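ECF RNA polymerase sigma factor SigK (Mycobacterium tuberculosis, PDB 4NQW) probably directs RNA polymerase to specific promoters as an extracytoplasmic function sigma factor, kept inactive by an anti-sigma factor until regulated proteolysis releases it. Local coordinates at residues Thr65-Ser68 with Glu69-Thr72; Ile75-Glu78 with Val79-Ala83; Glu85-Ser88 with Ala89-Ser92; Thr155-Gln158 with Arg159-Ile162; Leu183-Ile186 with Lys187-Arg191. All coordinates share one frame; numbering follows the deposited sequence.

Contact 1. Residues Thr65-Ser68 with Glu69-Thr72; sequences TGYS and EETT. With CD (cadmium ion), chain E.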
loop_
_atom_site.group_PDB
_atom_site.type_symbol
_atom_site.label_atom_id
_atom_site.label_comp_id
_atom_site.label_asym_id
_atom_site.label_seq_id
_atom_site.Cartn_x
_atom_site.Cartn_y
_atom_site.Cartn_z
ATOM N N THR A 65 10.736 -8.534 -13.992
ATOM C CA THR A 65 10.513 -7.361 -14.839
ATOM C C THR A 65 9.232 -7.494 -15.658
ATOM O O THR A 65 8.421 -6.572 -15.695
ATOM C CB THR A 65 11.693 -7.123 -15.807
ATOM O OG1 THR A 65 12.921 -7.068 -15.071
ATOM C CG2 THR A 65 11.515 -5.814 -16.568
ATOM N N GLY A 66 9.059 -8.643 -16.306
ATOM C CA GLY A 66 7.908 -8.886 -17.177
ATOM C C GLY A 66 6.569 -8.732 -16.481
ATOM O O GLY A 66 5.722 -7.954 -16.918
ATOM N N TYR A 67 6.374 -9.474 -15.395
ATOM C CA TYR A 67 5.123 -9.408 -14.642
ATOM C C TYR A 67 4.960 -8.080 -13.895
ATOM O O TYR A 67 3.833 -7.622 -13.701
ATOM C CB TYR A 67 4.994 -10.600 -13.683
ATOM C CG TYR A 67 4.769 -11.911 -14.406
ATOM C CD1 TYR A 67 3.549 -12.192 -15.016
ATOM C CD2 TYR A 67 5.780 -12.864 -14.497
ATOM C CE1 TYR A 67 3.340 -13.386 -15.690
ATOM C CE2 TYR A 67 5.580 -14.060 -15.168
ATOM C CZ TYR A 67 4.359 -14.316 -15.763
ATOM O OH TYR A 67 4.158 -15.503 -16.429
ATOM N N SER A 68 6.071 -7.460 -13.495
ATOM C CA SER A 68 6.023 -6.141 -12.852
ATOM C C SER A 68 5.504 -5.060 -13.803
ATOM O O SER A 68 4.775 -4.157 -13.388
ATOM C CB SER A 68 7.395 -5.739 -12.305
ATOM O OG SER A 68 7.760 -6.549 -11.203
ATOM N N GLU A 69 5.888 -5.158 -15.074
ATOM C CA GLU A 69 5.372 -4.266 -16.107
ATOM C C GLU A 69 3.869 -4.466 -16.302
ATOM O O GLU A 69 3.104 -3.503 -16.299
ATOM C CB GLU A 69 6.111 -4.487 -17.431
ATOM C CG GLU A 69 7.551 -4.000 -17.419
ATOM C CD GLU A 69 8.313 -4.329 -18.695
ATOM O OE1 GLU A 69 7.706 -4.847 -19.659
ATOM O OE2 GLU A 69 9.533 -4.064 -18.741
ATOM N N GLU A 70 3.451 -5.718 -16.459
ATOM C CA GLU A 70 2.034 -6.034 -16.666
ATOM C C GLU A 70 1.164 -5.640 -15.471
ATOM O O GLU A 70 0.063 -5.122 -15.646
ATOM C CB GLU A 70 1.854 -7.519 -16.979
ATOM C CG GLU A 70 2.455 -7.927 -18.313
ATOM C CD GLU A 70 2.179 -9.373 -18.676
ATOM O OE1 GLU A 70 1.577 -10.102 -17.859
ATOM O OE2 GLU A 70 2.567 -9.779 -19.789
ATOM N N THR A 71 1.662 -5.890 -14.264
ATOM C CA THR A 71 0.953 -5.514 -13.042
ATOM C C THR A 71 0.808 -3.995 -12.936
ATOM O O THR A 71 -0.255 -3.499 -12.569
ATOM C CB THR A 71 1.673 -6.054 -11.793
ATOM O OG1 THR A 71 1.856 -7.468 -11.920
ATOM C CG2 THR A 71 0.880 -5.757 -10.524
ATOM N N THR A 72 1.871 -3.265 -13.267
ATOM C CA THR A 72 1.842 -1.800 -13.252
ATOM C C THR A 72 0.788 -1.246 -14.218
ATOM O O THR A 72 0.104 -0.277 -13.893
ATOM C CB THR A 72 3.232 -1.202 -13.566
ATOM O OG1 THR A 72 4.169 -1.626 -12.567
ATOM C CG2 THR A 72 3.189 0.321 -13.580
HETATM CD CD CD E . 10.001 -4.223 -21.116
HETATM O O HOH W 1 12.254 -4.846 -20.116
HETATM O O HOH W 2 11.990 -2.534 -21.731
#
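The Tyr67 ring and the Glu70 carboxylate lie side by side along the helix, their planes 80° apart, with Glu70 OE1 4.0 Å from Tyr67 CD1 in an oblique approach. Arg108 of helix 93-111 touches this tyrosine and forms a long, weak ion pair with Glu70 OE1. On the preceding residue, the Glu69 carboxylate chelates a cadmium ion through both oxygens, OE2 at 2.4 Å and OE1 at 2.8 Å from the metal; two waters and a polar side chain of another protein's chain also bind it. The extended chain of Glu69 runs alongside Thr65, whose CG2 is 3.4 Å from Glu69 OE2. All this belongs to the first two turns of helix 65-82 in sigma-70 domain 2, and Glu70, Thr71 and Thr72 fall in the motif that interacts with the polymerase core subunit RpoC. Both threonines turn OG1 back beside their own backbone N (chi1 -55° in Thr71), which brings the hydroxyl to the carbonyl four residues earlier. Thr71 OG1 thus donates to Tyr67 O at 2.7 Å, on the opposite face of the carbonyl plane from Thr71 N. Thr72 OG1 likewise donates to Ser68 O at 2.7 Å, while Ser68 OG bonds backward to Asp64 O.

Contact 2. Residues Ile75-Glu78 with Val79-Ala83; sequences IYLE and VWRNA. With CD (cadmium ion), chain F.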
loop_
_atom_site.group_PDB
_atom_site.type_symbol
_atom_site.label_atom_id
_atom_site.label_comp_id
_atom_site.label_asym_id
_atom_site.label_seq_id
_atom_site.Cartn_x
_atom_site.Cartn_y
_atom_site.Cartn_z
ATOM N N ILE A 75 -2.600 -1.719 -12.711
ATOM C CA ILE A 75 -2.780 -0.742 -11.636
ATOM C C ILE A 75 -3.280 0.591 -12.185
ATOM O O ILE A 75 -4.270 1.127 -11.697
ATOM C CB ILE A 75 -1.479 -0.536 -10.826
ATOM C CG1 ILE A 75 -1.149 -1.808 -10.040
ATOM C CG2 ILE A 75 -1.623 0.626 -9.853
ATOM C CD1 ILE A 75 0.289 -1.922 -9.576
ATOM N N TYR A 76 -2.611 1.114 -13.208
ATOM C CA TYR A 76 -3.009 2.394 -13.803
ATOM C C TYR A 76 -4.288 2.303 -14.641
ATOM O O TYR A 76 -4.969 3.314 -14.834
ATOM C CB TYR A 76 -1.858 3.010 -14.605
ATOM C CG TYR A 76 -0.793 3.586 -13.703
ATOM C CD1 TYR A 76 0.406 2.914 -13.485
ATOM C CD2 TYR A 76 -1.001 4.788 -13.039
ATOM C CE1 TYR A 76 1.375 3.435 -12.642
ATOM C CE2 TYR A 76 -0.041 5.316 -12.195
ATOM C CZ TYR A 76 1.145 4.637 -12.000
ATOM O OH TYR A 76 2.100 5.166 -11.165
ATOM N N LEU A 77 -4.626 1.107 -15.120
ATOM C CA LEU A 77 -5.940 0.887 -15.736
ATOM C C LEU A 77 -7.026 1.008 -14.663
ATOM O O LEU A 77 -8.057 1.628 -14.901
ATOM C CB LEU A 77 -6.010 -0.477 -16.443
ATOM C CG LEU A 77 -7.180 -0.787 -17.399
ATOM C CD1 LEU A 77 -8.501 -1.008 -16.669
ATOM C CD2 LEU A 77 -7.346 0.281 -18.474
ATOM N N GLU A 78 -6.787 0.433 -13.482
ATOM C CA GLU A 78 -7.732 0.578 -12.366
ATOM C C GLU A 78 -7.819 2.026 -11.881
ATOM O O GLU A 78 -8.899 2.489 -11.523
ATOM C CB GLU A 78 -7.390 -0.347 -11.188
ATOM C CG GLU A 78 -8.407 -0.250 -10.050
ATOM C CD GLU A 78 -8.188 -1.245 -8.925
ATOM O OE1 GLU A 78 -8.918 -1.156 -7.915
ATOM O OE2 GLU A 78 -7.300 -2.116 -9.033
ATOM N N VAL A 79 -6.689 2.732 -11.864
ATOM C CA VAL A 79 -6.688 4.157 -11.521
ATOM C C VAL A 79 -7.681 4.873 -12.427
ATOM O O VAL A 79 -8.596 5.541 -11.954
ATOM C CB VAL A 79 -5.296 4.811 -11.689
ATOM C CG1 VAL A 79 -5.380 6.325 -11.523
ATOM C CG2 VAL A 79 -4.306 4.241 -10.686
ATOM N N TRP A 80 -7.494 4.704 -13.732
ATOM C CA TRP A 80 -8.355 5.315 -14.742
ATOM C C TRP A 80 -9.836 4.991 -14.551
ATOM O O TRP A 80 -10.683 5.885 -14.595
ATOM C CB TRP A 80 -7.919 4.847 -16.129
ATOM C CG TRP A 80 -8.717 5.424 -17.245
ATOM C CD1 TRP A 80 -9.747 4.830 -17.915
ATOM C CD2 TRP A 80 -8.547 6.714 -17.829
ATOM N NE1 TRP A 80 -10.229 5.674 -18.885
ATOM C CE2 TRP A 80 -9.508 6.839 -18.854
ATOM C CE3 TRP A 80 -7.672 7.779 -17.588
ATOM C CZ2 TRP A 80 -9.622 7.989 -19.632
ATOM C CZ3 TRP A 80 -7.782 8.916 -18.360
ATOM C CH2 TRP A 80 -8.746 9.011 -19.374
ATOM N N ARG A 81 -10.141 3.715 -14.339
ATOM C CA ARG A 81 -11.528 3.259 -14.309
ATOM C C ARG A 81 -12.223 3.599 -12.988
ATOM O O ARG A 81 -13.365 4.061 -12.991
ATOM C CB ARG A 81 -11.609 1.752 -14.587
ATOM C CG ARG A 81 -12.788 1.368 -15.466
ATOM C CD ARG A 81 -12.761 -0.102 -15.843
ATOM N NE ARG A 81 -13.366 -0.348 -17.153
ATOM C CZ ARG A 81 -12.722 -0.285 -18.320
ATOM N NH1 ARG A 81 -11.426 0.018 -18.381
ATOM N NH2 ARG A 81 -13.385 -0.528 -19.446
ATOM N N ASN A 82 -11.527 3.380 -11.872
ATOM C CA ASN A 82 -12.095 3.589 -10.535
ATOM C C ASN A 82 -11.719 4.926 -9.879
ATOM O O ASN A 82 -11.899 5.089 -8.671
ATOM C CB ASN A 82 -11.685 2.437 -9.606
ATOM C CG ASN A 82 -12.254 1.098 -10.039
ATOM O OD1 ASN A 82 -12.818 0.968 -11.126
ATOM N ND2 ASN A 82 -12.108 0.092 -9.184
ATOM N N ALA A 83 -11.218 5.883 -10.659
ATOM C CA ALA A 83 -10.809 7.185 -10.108
ATOM C C ALA A 83 -11.977 7.978 -9.519
ATOM O O ALA A 83 -11.773 8.836 -8.660
ATOM C CB ALA A 83 -10.103 8.022 -11.162
HETATM CD CD CD F . -8.322 -3.412 -6.833
HETATM O O HOH W 3 -10.650 -4.830 -7.186
#
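Ile75 meets Val79 one helical turn on: Val79 N donates to Ile75 O at 2.9 Å, and Val79 CG2 lies 3.3 Å from the same oxygen. This is the C-terminal half of helix 65-82, part of the helical bundle of sigma-70 domain 2, and Ile75 faces inward, packing on Val54 and Val58 of helix 42-62 and on Leu97 and Ala101 of helix 93-111. Tyr76 comes next. Its CD2 touches Val79 CG2 at 4.1 Å, the two side chains running alongside each other, while its hydroxyl bonds Thr50 and its ring meets Tyr47 edge-to-face. Its carbonyl oxygen takes Trp80 N; beyond that bond the indole turns off to an edge-to-face contact with Phe43. Leu77, which packs on an apolar side chain of another protein's chain, sends CD1 to within 3.5 Å of Arg81 NH1; the guanidinium is poorly ordered, so its exact position is uncertain. Last in the segment, Glu78 is fully extended, CG anti to the backbone N (chi1 -177°), and presents both carboxylate oxygens to a cadmium ion, with a water as a further ligand. Arg104 of helix 93-111 donates to Glu78 OE2, which would help hold the carboxylate in place beside the metal. Asn82 slants across the same chain with its amide plane turned 75° from the carboxylate, and its ND2 stops 3.7 Å from Glu78 OE1.

Contact 3. Residues Glu85-Ser88 with Ala89-Ser92; sequences EFDS and AKGS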
loop_
_atom_site.group_PDB
_atom_site.type_symbol
_atom_site.label_atom_id
_atom_site.label_comp_id
_atom_site.label_asym_id
_atom_site.label_seq_id
_atom_site.Cartn_x
_atom_site.Cartn_y
_atom_site.Cartn_z
ATOM N N GLU A 85 -14.199 6.733 -7.634
ATOM C CA GLU A 85 -14.352 6.242 -6.260
ATOM C C GLU A 85 -13.458 6.990 -5.268
ATOM O O GLU A 85 -13.698 6.939 -4.060
ATOM C CB GLU A 85 -14.036 4.746 -6.177
ATOM C CG GLU A 85 -14.951 3.857 -7.008
ATOM C CD GLU A 85 -14.633 2.375 -6.865
ATOM O OE1 GLU A 85 -13.484 2.031 -6.510
ATOM O OE2 GLU A 85 -15.537 1.551 -7.116
ATOM N N PHE A 86 -12.427 7.667 -5.772
ATOM C CA PHE A 86 -11.477 8.382 -4.918
ATOM C C PHE A 86 -12.133 9.524 -4.142
ATOM O O PHE A 86 -12.858 10.341 -4.714
ATOM C CB PHE A 86 -10.308 8.929 -5.745
ATOM C CG PHE A 86 -9.371 9.803 -4.961
ATOM C CD1 PHE A 86 -8.596 9.270 -3.943
ATOM C CD2 PHE A 86 -9.264 11.159 -5.241
ATOM C CE1 PHE A 86 -7.735 10.073 -3.213
ATOM C CE2 PHE A 86 -8.404 11.967 -4.517
ATOM C CZ PHE A 86 -7.637 11.423 -3.502
ATOM N N ASP A 87 -11.865 9.562 -2.837
ATOM C CA ASP A 87 -12.329 10.628 -1.956
ATOM C C ASP A 87 -11.137 11.129 -1.142
ATOM O O ASP A 87 -10.658 10.436 -0.244
ATOM C CB ASP A 87 -13.432 10.101 -1.032
ATOM C CG ASP A 87 -14.131 11.207 -0.242
ATOM O OD1 ASP A 87 -13.728 12.388 -0.335
ATOM O OD2 ASP A 87 -15.099 10.887 0.480
ATOM N N SER A 88 -10.660 12.332 -1.457
ATOM C CA SER A 88 -9.461 12.882 -0.814
ATOM C C SER A 88 -9.635 13.088 0.691
ATOM O O SER A 88 -8.652 13.125 1.431
ATOM C CB SER A 88 -9.051 14.201 -1.469
ATOM O OG SER A 88 -10.051 15.186 -1.297
ATOM N N ALA A 89 -10.884 13.219 1.136
ATOM C CA ALA A 89 -11.200 13.318 2.562
ATOM C C ALA A 89 -11.156 11.964 3.281
ATOM O O ALA A 89 -11.428 11.897 4.476
ATOM C CB ALA A 89 -12.565 13.964 2.755
ATOM N N LYS A 90 -10.852 10.888 2.553
ATOM C CA LYS A 90 -10.598 9.580 3.166
ATOM C C LYS A 90 -9.104 9.244 3.203
ATOM O O LYS A 90 -8.685 8.368 3.960
ATOM C CB LYS A 90 -11.363 8.482 2.424
ATOM C CG LYS A 90 -12.872 8.631 2.504
ATOM C CD LYS A 90 -13.590 7.379 2.024
ATOM C CE LYS A 90 -15.097 7.588 1.946
ATOM N NZ LYS A 90 -15.701 7.995 3.248
ATOM N N GLY A 91 -8.310 9.940 2.390
ATOM C CA GLY A 91 -6.869 9.699 2.306
ATOM C C GLY A 91 -6.265 10.340 1.069
ATOM O O GLY A 91 -6.986 10.754 0.163
ATOM N N SER A 92 -4.937 10.415 1.028
ATOM C CA SER A 92 -4.236 11.047 -0.088
ATOM C C SER A 92 -4.353 10.220 -1.364
ATOM O O SER A 92 -4.555 9.004 -1.313
ATOM C CB SER A 92 -2.759 11.247 0.252
ATOM O OG SER A 92 -2.101 10.000 0.395
#
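Hydrogen bonds accepted by Asp87, at its carbonyl and its carboxylate, fold the chain back on itself. The carbonyl oxygen accepts from Lys90 N at 2.8 Å, an i to i+3 bond that closes a beta turn over Ser88 and Ala89; the donor stands 49° out of the carbonyl plane. The carboxylate adds a weak bond, Ala89 N to Asp87 OD1 at 3.3 Å, reached because CG sits anti to the backbone N (chi1 -170°) and the group folds toward the turn. A second weak bond, backbone to backbone from Gly91 N to Ser88 O, prolongs the turn by one residue. Near it, Ser88 CA makes a CA-H...O contact with Gly91 O at 3.4 Å.

Charge plays a looser part. The aliphatic chain of Lys90 passes obliquely over Asp87, CE coming 3.6 Å from OD2, yet NZ stays 4.0 Å from that oxygen, too far for a salt bridge, though the opposite charges may still attract. A cadmium ion also lies beside the Asp87 side chain.

The aromatic contact belongs to Phe86. Its CE1 is 3.5 Å from Gly91 O in an oblique approach, whereas Ser92 O lies at the ring edge, near its plane. Ser88 N stands 3.7 Å above one face of the same ring, offset toward the rim.

This surface loop of domain 2 links helix 65-82 to helix 93-111. Ser92 N-caps the latter through its OG, which bonds Ala95 N and an acidic side chain of another protein's chain; Phe86 packs on Leu32 of helix 28-34 and edge-to-face with Trp96, and Ser88 OG bonds Arg33.

Contact 4. Residues Thr155-Gln158 with Arg159-Ile162; sequences TDTQ and RQCI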
loop_
_atom_site.group_PDB
_atom_site.type_symbol
_atom_site.label_atom_id
_atom_site.label_comp_id
_atom_site.label_asym_id
_atom_site.label_seq_id
_atom_site.Cartn_x
_atom_site.Cartn_y
_atom_site.Cartn_z
ATOM N N THR A 155 13.553 -1.767 15.430
ATOM C CA THR A 155 14.145 -2.952 16.054
ATOM C C THR A 155 14.089 -4.102 15.054
ATOM O O THR A 155 13.299 -4.066 14.108
ATOM C CB THR A 155 13.393 -3.391 17.324
ATOM O OG1 THR A 155 12.100 -3.888 16.965
ATOM C CG2 THR A 155 13.248 -2.238 18.320
ATOM N N ASP A 156 14.912 -5.124 15.274
ATOM C CA ASP A 156 14.992 -6.262 14.352
ATOM C C ASP A 156 13.632 -6.936 14.148
ATOM O O ASP A 156 13.241 -7.210 13.013
ATOM C CB ASP A 156 16.026 -7.288 14.840
ATOM C CG ASP A 156 17.454 -6.758 14.794
ATOM O OD1 ASP A 156 17.700 -5.712 14.155
ATOM O OD2 ASP A 156 18.338 -7.399 15.400
ATOM N N THR A 157 12.914 -7.188 15.242
ATOM C CA THR A 157 11.575 -7.785 15.172
ATOM C C THR A 157 10.577 -6.906 14.420
ATOM O O THR A 157 9.768 -7.407 13.636
ATOM C CB THR A 157 10.994 -8.083 16.573
ATOM O OG1 THR A 157 11.753 -7.389 17.572
ATOM C CG2 THR A 157 11.030 -9.574 16.863
ATOM N N GLN A 158 10.635 -5.601 14.663
ATOM C CA GLN A 158 9.716 -4.660 14.024
ATOM C C GLN A 158 10.021 -4.475 12.534
ATOM O O GLN A 158 9.102 -4.330 11.727
ATOM C CB GLN A 158 9.713 -3.322 14.775
ATOM C CG GLN A 158 9.021 -3.421 16.128
ATOM C CD GLN A 158 9.370 -2.290 17.076
ATOM O OE1 GLN A 158 9.623 -1.166 16.654
ATOM N NE2 GLN A 158 9.374 -2.585 18.374
ATOM N N ARG A 159 11.302 -4.495 12.170
ATOM C CA ARG A 159 11.705 -4.469 10.760
ATOM C C ARG A 159 11.313 -5.772 10.060
ATOM O O ARG A 159 10.881 -5.758 8.908
ATOM C CB ARG A 159 13.214 -4.249 10.632
ATOM C CG ARG A 159 13.688 -4.014 9.204
ATOM C CD ARG A 159 15.192 -4.185 9.060
ATOM N NE ARG A 159 15.946 -3.300 9.952
ATOM C CZ ARG A 159 16.637 -3.683 11.028
ATOM N NH1 ARG A 159 16.707 -4.962 11.394
ATOM N NH2 ARG A 159 17.277 -2.769 11.749
ATOM N N GLN A 160 11.476 -6.890 10.764
ATOM C CA GLN A 160 11.131 -8.216 10.242
ATOM C C GLN A 160 9.637 -8.359 9.930
ATOM O O GLN A 160 9.271 -9.001 8.949
ATOM C CB GLN A 160 11.555 -9.288 11.250
ATOM C CG GLN A 160 11.436 -10.727 10.770
ATOM C CD GLN A 160 11.797 -11.726 11.862
ATOM O OE1 GLN A 160 11.366 -11.590 13.009
ATOM N NE2 GLN A 160 12.591 -12.735 11.511
ATOM N N CYS A 161 8.785 -7.767 10.768
ATOM C CA CYS A 161 7.333 -7.802 10.554
ATOM C C CYS A 161 6.940 -7.140 9.238
ATOM O O CYS A 161 6.167 -7.703 8.460
ATOM C CB CYS A 161 6.584 -7.124 11.707
ATOM S SG CYS A 161 6.303 -8.194 13.134
ATOM N N ILE A 162 7.472 -5.944 8.999
ATOM C CA ILE A 162 7.201 -5.219 7.759
ATOM C C ILE A 162 7.822 -5.945 6.564
ATOM O O ILE A 162 7.214 -6.019 5.500
ATOM C CB ILE A 162 7.695 -3.755 7.834
ATOM C CG1 ILE A 162 6.911 -3.004 8.918
ATOM C CG2 ILE A 162 7.544 -3.060 6.482
ATOM C CD1 ILE A 162 7.238 -1.530 9.045
HETATM O O HOH W 4 15.230 -8.051 11.071
#
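Arg159 N donates to Thr155 O at 2.8 Å, almost in line with the carbonyl bond (168° at the oxygen), and opens the regular i to i+4 ladder of helix 156-167 in sigma-70 domain 4. Gln160 N to Asp156 O and Cys161 N to Thr157 O continue it. Thr155 is the N-cap: its OG1 accepts from Gln158 N at 3.2 Å, covering an amide that the first turn leaves without a helical acceptor. Asp156 follows as the first helical residue, where its negative charge probably also suits the helix dipole. Its side chain and that of Arg159 lie alongside each other and join in a salt bridge. The arginine reaches back because its chain bends at chi3 (-57°), setting the guanidinium beside the start of the helix. Arg159 NH2 has a separate acceptor in Lys152 O, so the group is held at two of its nitrogens. On the inner side Gln158 and Ile162 face helix 183-201, Ile162 packing on Leu194 and Leu197. Water 4 donates to Asp156 O at 2.9 Å and accepts a weak bond from Arg159 NH1. NH1 meets Asp156 OD1 at 3.0 Å close to the guanidinium plane, but on the anti side of the carboxylate and 34° out of the carboxylate plane.

Contact 5. Residues Leu183-Ile186 with Lys187-Arg191; sequences LSTI and KSRMR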
loop_
_atom_site.group_PDB
_atom_site.type_symbol
_atom_site.label_atom_id
_atom_site.label_comp_id
_atom_site.label_asym_id
_atom_site.label_seq_id
_atom_site.Cartn_x
_atom_site.Cartn_y
_atom_site.Cartn_z
ATOM N N LEU A 183 -0.822 -14.589 17.717
ATOM C CA LEU A 183 -1.465 -13.611 16.834
ATOM C C LEU A 183 -1.483 -12.234 17.485
ATOM O O LEU A 183 -1.226 -11.225 16.829
ATOM C CB LEU A 183 -2.899 -14.035 16.490
ATOM C CG LEU A 183 -3.111 -15.383 15.790
ATOM C CD1 LEU A 183 -4.575 -15.549 15.404
ATOM C CD2 LEU A 183 -2.227 -15.525 14.562
ATOM N N SER A 184 -1.788 -12.208 18.779
ATOM C CA SER A 184 -1.742 -10.984 19.571
ATOM C C SER A 184 -0.381 -10.303 19.466
ATOM O O SER A 184 -0.296 -9.084 19.317
ATOM C CB SER A 184 -2.041 -11.297 21.039
ATOM O OG SER A 184 -1.851 -10.155 21.857
ATOM N N THR A 185 0.677 -11.105 19.542
ATOM C CA THR A 185 2.044 -10.593 19.544
ATOM C C THR A 185 2.416 -9.965 18.205
ATOM O O THR A 185 2.986 -8.880 18.176
ATOM C CB THR A 185 3.058 -11.702 19.894
ATOM O OG1 THR A 185 2.643 -12.366 21.096
ATOM C CG2 THR A 185 4.456 -11.121 20.100
ATOM N N ILE A 186 2.088 -10.639 17.104
ATOM C CA ILE A 186 2.429 -10.132 15.771
ATOM C C ILE A 186 1.605 -8.895 15.421
ATOM O O ILE A 186 2.111 -7.969 14.791
ATOM C CB ILE A 186 2.250 -11.213 14.680
ATOM C CG1 ILE A 186 3.184 -12.402 14.941
ATOM C CG2 ILE A 186 2.507 -10.644 13.289
ATOM C CD1 ILE A 186 4.661 -12.064 15.016
ATOM N N LYS A 187 0.341 -8.881 15.833
ATOM C CA LYS A 187 -0.528 -7.729 15.595
ATOM C C LYS A 187 -0.044 -6.496 16.358
ATOM O O LYS A 187 -0.013 -5.394 15.808
ATOM C CB LYS A 187 -1.975 -8.063 15.959
ATOM C CG LYS A 187 -2.637 -9.024 14.981
ATOM C CD LYS A 187 -4.121 -9.198 15.271
ATOM C CE LYS A 187 -4.364 -9.955 16.565
ATOM N NZ LYS A 187 -5.819 -10.120 16.827
ATOM N N SER A 188 0.341 -6.691 17.616
ATOM C CA SER A 188 0.931 -5.619 18.420
ATOM C C SER A 188 2.260 -5.147 17.836
ATOM O O SER A 188 2.556 -3.952 17.837
ATOM C CB SER A 188 1.150 -6.082 19.863
ATOM O OG SER A 188 -0.082 -6.329 20.511
ATOM N N ARG A 189 3.054 -6.091 17.334
ATOM C CA ARG A 189 4.380 -5.781 16.807
ATOM C C ARG A 189 4.305 -5.025 15.482
ATOM O O ARG A 189 5.077 -4.093 15.255
ATOM C CB ARG A 189 5.211 -7.063 16.651
ATOM C CG ARG A 189 6.717 -6.878 16.776
ATOM C CD ARG A 189 7.107 -6.084 18.021
ATOM N NE ARG A 189 8.100 -6.774 18.842
ATOM C CZ ARG A 189 7.818 -7.599 19.851
ATOM N NH1 ARG A 189 6.559 -7.867 20.193
ATOM N NH2 ARG A 189 8.808 -8.165 20.529
ATOM N N MET A 190 3.378 -5.426 14.615
ATOM C CA MET A 190 3.123 -4.697 13.371
ATOM C C MET A 190 2.678 -3.269 13.665
ATOM O O MET A 190 3.120 -2.330 13.008
ATOM C CB MET A 190 2.052 -5.400 12.541
ATOM C CG MET A 190 2.541 -6.646 11.831
ATOM S SD MET A 190 1.233 -7.388 10.842
ATOM C CE MET A 190 2.149 -8.696 10.039
ATOM N N ARG A 191 1.801 -3.123 14.653
ATOM C CA ARG A 191 1.352 -1.810 15.113
ATOM C C ARG A 191 2.508 -0.962 15.625
ATOM O O ARG A 191 2.606 0.218 15.301
ATOM C CB ARG A 191 0.311 -1.955 16.223
ATOM C CG ARG A 191 -1.070 -2.328 15.726
ATOM C CD ARG A 191 -2.085 -2.363 16.861
ATOM N NE ARG A 191 -2.267 -1.046 17.472
ATOM C CZ ARG A 191 -3.305 -0.690 18.225
ATOM N NH1 ARG A 191 -4.300 -1.538 18.472
ATOM N NH2 ARG A 191 -3.355 0.539 18.729
#
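Ile186 CG2 and Met190 CE touch at 3.8 Å, the two side chains slanting over one another. The methionine chain, extended beyond CG, carries its methyl back along the helix from a CG that lies 3.3 Å from Ile186 O. Thr185 and Arg189 run beside each other, with Thr185 CG2 3.9 Å from Arg189 NH1. Lys187 curls over the Leu183 carbonyl: CG lies 3.2 Å from Leu183 O, and the bend at chi3 (-69°) folds CE back to 3.4 Å from it. Beyond the two segments, Lys187 NZ pairs with an acidic side chain of another protein's chain. Beneath these contacts the backbone bonds Lys187 N to Leu183 O, Ser188 N to Ser184 O, Arg189 N to Thr185 O and Met190 N to Ile186 O (2.8 Å) set the spacing of the side chains. The segments probably belong to the helix-turn-helix of domain 4, at the start of its second helix, which in such motifs is the recognition helix. Helix 183-201 rests on helix 172-178 through Ile186 on Val175 and Ser176, and on helix 156-167 through Met190 on Ala165 and Arg189 on Cys161.

Contacts 1, 2 and 3 belong to domain 2, contacts 4 and 5 to domain 4. Contacts 1, 2, 4 and 5 are each partly buried; contact 3, a turn without regular helix, lies at the surface. Contacts 1 and 2 share helix 65-82, their centres about 16 Å apart, and each pairs an inward face with a carboxylate that binds cadmium. Cadmium also lies near contact 3. Contact 4 begins a helix and relies on capping and a salt bridge, whereas contact 5 uses apolar contacts and a lysine directed to another protein's chain. These two touch where Gln158 and Cys161 pack against Arg189, and Cys161 also against Met190.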